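Local structure of HAD superfamily hydrolase (Brucella suis biovar 1, 6NQ4) at residues Pro116-Ile130 against Val136-Thr150. The protein probably acts as a phosphatase of the haloacid dehalogenase superfamily, with a sodium ion bound to its core domain in this structure. Residues are numbered along the deposited sequence; the frame is centred on the assembly and turned at random.
With EDO (1,2-ethanediol), chain E.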
loop_
_atom_site.group_PDB
_atom_site.type_symbol
_atom_site.label_atom_id
_atom_site.label_comp_id
_atom_site.label_asym_id
_atom_site.label_seq_id
_atom_site.Cartn_x
_atom_site.Cartn_y
_atom_site.Cartn_z
ATOM N N PRO A 116 -15.836 15.440 4.619
ATOM C CA PRO A 116 -15.908 16.729 5.321
ATOM C C PRO A 116 -14.567 17.447 5.272
ATOM O O PRO A 116 -13.506 16.827 5.350
ATOM C CB PRO A 116 -16.268 16.325 6.757
ATOM C CG PRO A 116 -16.875 14.945 6.638
ATOM C CD PRO A 116 -16.124 14.301 5.510
ATOM N N ARG A 117 -14.613 18.774 5.154
ATOM C CA ARG A 117 -13.359 19.495 4.981
ATOM C C ARG A 117 -12.651 19.814 6.296
ATOM O O ARG A 117 -11.442 20.072 6.278
ATOM C CB ARG A 117 -13.556 20.742 4.116
ATOM C CG ARG A 117 -14.183 21.882 4.846
ATOM C CD ARG A 117 -14.424 23.071 3.908
ATOM N NE ARG A 117 -13.188 23.496 3.257
ATOM C CZ ARG A 117 -12.280 24.279 3.829
ATOM N NH1 ARG A 117 -12.466 24.721 5.068
ATOM N NH2 ARG A 117 -11.184 24.615 3.168
ATOM N N ARG A 118 -13.356 19.793 7.433
ATOM C CA ARG A 118 -12.728 19.988 8.738
ATOM C C ARG A 118 -12.294 18.625 9.267
ATOM O O ARG A 118 -13.128 17.837 9.724
ATOM C CB ARG A 118 -13.701 20.669 9.692
ATOM C CG ARG A 118 -14.113 22.048 9.207
ATOM C CD ARG A 118 -15.237 22.643 10.053
ATOM N NE ARG A 118 -14.803 22.901 11.421
ATOM C CZ ARG A 118 -14.037 23.928 11.782
ATOM N NH1 ARG A 118 -13.610 24.796 10.876
ATOM N NH2 ARG A 118 -13.694 24.088 13.055
ATOM N N ILE A 119 -10.989 18.360 9.216
ATOM C CA ILE A 119 -10.416 17.025 9.369
ATOM C C ILE A 119 -9.562 16.957 10.625
ATOM O O ILE A 119 -8.766 17.861 10.893
ATOM C CB ILE A 119 -9.544 16.698 8.141
ATOM C CG1 ILE A 119 -10.439 16.503 6.918
ATOM C CG2 ILE A 119 -8.636 15.468 8.418
ATOM C CD1 ILE A 119 -9.668 16.486 5.596
ATOM N N PHE A 120 -9.712 15.859 11.380
ATOM C CA PHE A 120 -8.795 15.501 12.453
ATOM C C PHE A 120 -7.792 14.484 11.912
ATOM O O PHE A 120 -8.180 13.390 11.473
ATOM C CB PHE A 120 -9.578 14.917 13.627
ATOM C CG PHE A 120 -8.721 14.422 14.753
ATOM C CD1 PHE A 120 -7.875 15.283 15.450
ATOM C CD2 PHE A 120 -8.765 13.086 15.122
ATOM C CE1 PHE A 120 -7.100 14.802 16.511
ATOM C CE2 PHE A 120 -8.004 12.610 16.183
ATOM C CZ PHE A 120 -7.173 13.465 16.871
ATOM N N HIS A 121 -6.513 14.847 11.946
ATOM C CA HIS A 121 -5.434 14.015 11.420
ATOM C C HIS A 121 -4.908 13.075 12.502
ATOM O O HIS A 121 -4.570 13.520 13.607
ATOM C CB HIS A 121 -4.298 14.928 10.942
ATOM C CG HIS A 121 -3.057 14.205 10.516
ATOM N ND1 HIS A 121 -2.977 13.482 9.343
ATOM C CD2 HIS A 121 -1.831 14.128 11.092
ATOM C CE1 HIS A 121 -1.755 12.991 9.214
ATOM N NE2 HIS A 121 -1.038 13.373 10.258
ATOM N N ILE A 122 -4.822 11.787 12.174
ATOM C CA ILE A 122 -4.124 10.809 13.000
ATOM C C ILE A 122 -2.964 10.306 12.152
ATOM O O ILE A 122 -3.172 9.621 11.143
ATOM C CB ILE A 122 -5.025 9.647 13.441
ATOM C CG1 ILE A 122 -6.266 10.156 14.179
ATOM C CG2 ILE A 122 -4.226 8.700 14.352
ATOM C CD1 ILE A 122 -7.290 9.057 14.471
ATOM N N GLY A 123 -1.750 10.642 12.555
ATOM C CA GLY A 123 -0.563 10.242 11.828
ATOM C C GLY A 123 0.577 11.186 12.143
ATOM O O GLY A 123 0.426 12.170 12.875
ATOM N N CYS A 124 1.725 10.891 11.546
ATOM C CA CYS A 124 2.904 11.685 11.866
ATOM C C CYS A 124 2.926 12.995 11.073
ATOM O O CYS A 124 2.081 13.250 10.206
ATOM C CB CYS A 124 4.175 10.863 11.663
ATOM S SG CYS A 124 4.529 10.510 9.947
ATOM N N GLU A 125 3.916 13.840 11.386
ATOM C CA GLU A 125 4.048 15.128 10.708
ATOM C C GLU A 125 4.359 14.964 9.224
ATOM O O GLU A 125 3.810 15.688 8.389
ATOM C CB GLU A 125 5.132 15.953 11.384
ATOM C CG GLU A 125 5.175 17.380 10.902
ATOM C CD GLU A 125 6.224 18.193 11.617
ATOM O OE1 GLU A 125 6.900 18.995 10.945
ATOM O OE2 GLU A 125 6.377 18.025 12.848
ATOM N N ARG A 126 5.230 14.020 8.870
ATOM C CA ARG A 126 5.583 13.859 7.463
ATOM C C ARG A 126 4.359 13.480 6.643
ATOM O O ARG A 126 4.210 13.901 5.484
ATOM C CB ARG A 126 6.691 12.813 7.326
ATOM C CG ARG A 126 7.016 12.412 5.898
ATOM C CD ARG A 126 7.382 13.619 5.036
ATOM N NE ARG A 126 7.753 13.164 3.702
ATOM C CZ ARG A 126 7.680 13.894 2.596
ATOM N NH1 ARG A 126 7.229 15.152 2.635
ATOM N NH2 ARG A 126 8.043 13.341 1.451
ATOM N N GLU A 127 3.466 12.688 7.229
ATOM C CA GLU A 127 2.277 12.222 6.532
ATOM C C GLU A 127 1.268 13.330 6.243
ATOM O O GLU A 127 0.309 13.080 5.508
ATOM C CB GLU A 127 1.657 11.049 7.308
ATOM C CG GLU A 127 2.395 9.716 7.068
ATOM C CD GLU A 127 2.140 8.649 8.137
ATOM O OE1 GLU A 127 1.389 8.889 9.113
ATOM O OE2 GLU A 127 2.724 7.555 7.991
ATOM N N LEU A 128 1.467 14.540 6.774
ATOM C CA LEU A 128 0.643 15.683 6.361
ATOM C C LEU A 128 0.782 16.015 4.873
ATOM O O LEU A 128 -0.044 16.768 4.333
ATOM C CB LEU A 128 1.008 16.929 7.178
ATOM C CG LEU A 128 0.759 16.844 8.686
ATOM C CD1 LEU A 128 1.316 18.113 9.355
ATOM C CD2 LEU A 128 -0.717 16.677 8.960
ATOM N N ALA A 129 1.801 15.482 4.197
ATOM C CA ALA A 129 1.946 15.687 2.759
ATOM C C ALA A 129 0.711 15.253 1.962
ATOM O O ALA A 129 0.471 15.789 0.868
ATOM C CB ALA A 129 3.203 14.959 2.272
ATOM N N ILE A 130 -0.084 14.316 2.489
ATOM C CA ILE A 130 -1.271 13.839 1.785
ATOM C C ILE A 130 -2.293 14.950 1.541
ATOM O O ILE A 130 -3.107 14.844 0.614
ATOM C CB ILE A 130 -1.896 12.644 2.557
ATOM C CG1 ILE A 130 -2.850 11.836 1.661
ATOM C CG2 ILE A 130 -2.578 13.137 3.846
ATOM C CD1 ILE A 130 -3.341 10.533 2.304
ATOM N N VAL A 136 -8.949 21.586 2.394
ATOM C CA VAL A 136 -9.294 21.044 3.699
ATOM C C VAL A 136 -8.671 21.891 4.796
ATOM O O VAL A 136 -7.763 22.692 4.559
ATOM C CB VAL A 136 -8.865 19.573 3.850
ATOM C CG1 VAL A 136 -9.521 18.727 2.775
ATOM C CG2 VAL A 136 -7.341 19.451 3.787
ATOM N N GLU A 137 -9.177 21.705 6.015
ATOM C CA GLU A 137 -8.676 22.412 7.186
ATOM C C GLU A 137 -8.408 21.396 8.279
ATOM O O GLU A 137 -9.329 20.697 8.714
ATOM C CB GLU A 137 -9.701 23.434 7.680
ATOM C CG GLU A 137 -9.169 24.329 8.778
ATOM C CD GLU A 137 -10.196 25.337 9.247
ATOM O OE1 GLU A 137 -11.199 25.545 8.529
ATOM O OE2 GLU A 137 -9.998 25.914 10.337
ATOM N N LEU A 138 -7.162 21.317 8.734
ATOM C CA LEU A 138 -6.836 20.413 9.829
ATOM C C LEU A 138 -7.176 21.089 11.151
ATOM O O LEU A 138 -6.752 22.224 11.412
ATOM C CB LEU A 138 -5.365 20.009 9.791
ATOM C CG LEU A 138 -4.932 19.307 8.503
ATOM C CD1 LEU A 138 -3.487 18.886 8.623
ATOM C CD2 LEU A 138 -5.805 18.121 8.170
ATOM N N VAL A 139 -7.969 20.405 11.978
ATOM C CA VAL A 139 -8.531 21.009 13.173
ATOM C C VAL A 139 -8.301 20.094 14.370
ATOM O O VAL A 139 -7.853 18.952 14.239
ATOM C CB VAL A 139 -10.026 21.363 13.006
ATOM C CG1 VAL A 139 -10.224 22.321 11.836
ATOM C CG2 VAL A 139 -10.868 20.102 12.804
ATOM N N GLU A 140 -8.571 20.636 15.551
ATOM C CA GLU A 140 -8.527 19.852 16.770
ATOM C C GLU A 140 -9.618 18.793 16.751
ATOM O O GLU A 140 -10.625 18.912 16.053
ATOM C CB GLU A 140 -8.789 20.748 17.978
ATOM C CG GLU A 140 -7.847 21.912 18.099
ATOM C CD GLU A 140 -6.621 21.573 18.905
ATOM O OE1 GLU A 140 -6.366 20.370 19.128
ATOM O OE2 GLU A 140 -5.919 22.514 19.328
ATOM N N GLU A 141 -9.425 17.769 17.582
ATOM C CA GLU A 141 -10.399 16.687 17.694
ATOM C C GLU A 141 -11.822 17.207 17.920
ATOM O O GLU A 141 -12.764 16.780 17.241
ATOM C CB GLU A 141 -9.991 15.764 18.845
ATOM C CG GLU A 141 -10.870 14.534 18.955
ATOM C CD GLU A 141 -10.693 13.790 20.265
ATOM O OE1 GLU A 141 -9.610 13.893 20.882
ATOM O OE2 GLU A 141 -11.654 13.104 20.674
ATOM N N PHE A 142 -12.000 18.134 18.870
ATOM C CA PHE A 142 -13.340 18.605 19.221
ATOM C C PHE A 142 -14.026 19.371 18.088
ATOM O O PHE A 142 -15.256 19.512 18.110
ATOM C CB PHE A 142 -13.296 19.422 20.522
ATOM C CG PHE A 142 -12.872 20.866 20.343
ATOM C CD1 PHE A 142 -13.826 21.866 20.194
ATOM C CD2 PHE A 142 -11.530 21.225 20.356
ATOM C CE1 PHE A 142 -13.448 23.199 20.044
ATOM C CE2 PHE A 142 -11.143 22.548 20.197
ATOM C CZ PHE A 142 -12.108 23.541 20.046
ATOM N N GLU A 143 -13.265 19.841 17.093
ATOM C CA GLU A 143 -13.772 20.632 15.974
ATOM C C GLU A 143 -14.034 19.810 14.721
ATOM O O GLU A 143 -14.583 20.344 13.750
ATOM C CB GLU A 143 -12.741 21.704 15.598
ATOM C CG GLU A 143 -12.421 22.670 16.714
ATOM C CD GLU A 143 -11.227 23.571 16.412
ATOM O OE1 GLU A 143 -10.165 23.066 15.976
ATOM O OE2 GLU A 143 -11.349 24.794 16.626
ATOM N N ALA A 144 -13.632 18.550 14.703
ATOM C CA ALA A 144 -13.553 17.823 13.451
ATOM C C ALA A 144 -14.916 17.298 13.018
ATOM O O ALA A 144 -15.777 16.969 13.841
ATOM C CB ALA A 144 -12.567 16.671 13.587
ATOM N N ALA A 145 -15.101 17.224 11.699
ATOM C CA ALA A 145 -16.262 16.579 11.102
ATOM C C ALA A 145 -15.904 15.269 10.416
ATOM O O ALA A 145 -16.807 14.494 10.070
ATOM C CB ALA A 145 -16.949 17.522 10.096
ATOM N N GLY A 146 -14.616 15.005 10.226
ATOM C CA GLY A 146 -14.159 13.752 9.663
ATOM C C GLY A 146 -12.763 13.474 10.174
ATOM O O GLY A 146 -12.073 14.369 10.690
ATOM N N VAL A 147 -12.340 12.216 10.020
ATOM C CA VAL A 147 -11.019 11.772 10.452
ATOM C C VAL A 147 -10.264 11.242 9.242
ATOM O O VAL A 147 -10.838 10.542 8.404
ATOM C CB VAL A 147 -11.139 10.662 11.518
ATOM C CG1 VAL A 147 -9.763 10.177 11.921
ATOM C CG2 VAL A 147 -11.916 11.162 12.728
ATOM N N VAL A 148 -8.973 11.561 9.156
ATOM C CA VAL A 148 -8.071 10.924 8.198
ATOM C C VAL A 148 -6.927 10.322 8.981
ATOM O O VAL A 148 -6.244 11.026 9.738
ATOM C CB VAL A 148 -7.561 11.913 7.142
ATOM C CG1 VAL A 148 -6.565 11.230 6.202
ATOM C CG2 VAL A 148 -8.739 12.482 6.337
ATOM N N CYS A 149 -6.719 9.024 8.809
ATOM C CA CYS A 149 -5.670 8.313 9.521
ATOM C C CYS A 149 -4.637 7.844 8.512
ATOM O O CYS A 149 -4.906 6.956 7.689
ATOM C CB CYS A 149 -6.258 7.136 10.287
ATOM S SG CYS A 149 -5.018 6.187 11.188
ATOM N N THR A 150 -3.450 8.435 8.584
ATOM C CA THR A 150 -2.324 7.990 7.770
ATOM C C THR A 150 -1.422 7.019 8.513
ATOM O O THR A 150 -0.645 6.315 7.867
ATOM C CB THR A 150 -1.474 9.186 7.331
ATOM O OG1 THR A 150 -0.992 9.874 8.496
ATOM C CG2 THR A 150 -2.279 10.139 6.456
HETATM C C1 EDO E . 3.916 4.478 8.434
HETATM O O1 EDO E . 2.648 4.942 8.907
HETATM C C2 EDO E . 3.954 2.960 8.511
HETATM O O2 EDO E . 3.040 2.424 7.556
HETATM O O HOH W 1 -16.929 20.812 12.287
HETATM O O HOH W 2 -5.805 17.539 12.945
#
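Strand 118-122 is flanked by two parallel partners from the later segment, the short edge strand 137-138 and strand 146-149, in the five-stranded parallel sheet of the chain. Ile119 pairs with the edge-strand side through both its N, which donates to Glu137 O at 2.9 Å, and its O, which receives Val139 N, whereas its neighbours Arg118, through O, and Phe120, through N, pair with the other side. Phe120 N donates to Gly146 O, and the pairing continues on that side to Thr150 N on Ile122 O. Arg118 O accepts two donors, Ala145 N and Gly146 N, where the chain re-enters the sheet.

With CG1 beside its backbone N (chi1 -70°), Ile119 sends CD1 to Val136 CG1, while its CG2 meets Val148 CG2 at 3.6 Å; Ile112 of helix 104-114 covers this face. On the Phe120 face, Glu141 CB lies over the ring in a CH-pi contact, 4.1 Å from the Phe120 centroid, and Ala144 CB packs on Phe120 CB. The Glu141 carboxylate itself goes to Arg169 of helix 164-172. Glu137 OE1 forms a salt bridge with Arg118 NH1 at 3.4 Å, the guanidinium and carboxylate planes nearly perpendicular (86°), and a longer one with Arg117, which also pairs with Asp135.

Beyond the strand ends, Thr150 OG1 donates to Glu127 OE1 at 2.6 Å, having been placed between its own backbone N and carbonyl carbon (chi1 59°). Cys124 N reaches that same oxygen from the opposite face of the carboxylate, so two bonds fix the group, while Glu127 OE2 accepts from an ethanediol probably from the crystallisation liquor. Leu128 CD2 lies over the centre of the His121 ring, 3.5 Å above its plane; His121 NE2 donates to Cys124 O and ND1 is hydrogen-bonded to Tyr131 OH. The 2-1-3 strand order belongs to the second, parallel alpha/beta domain, consistent with the cap of C2-type HAD hydrolases.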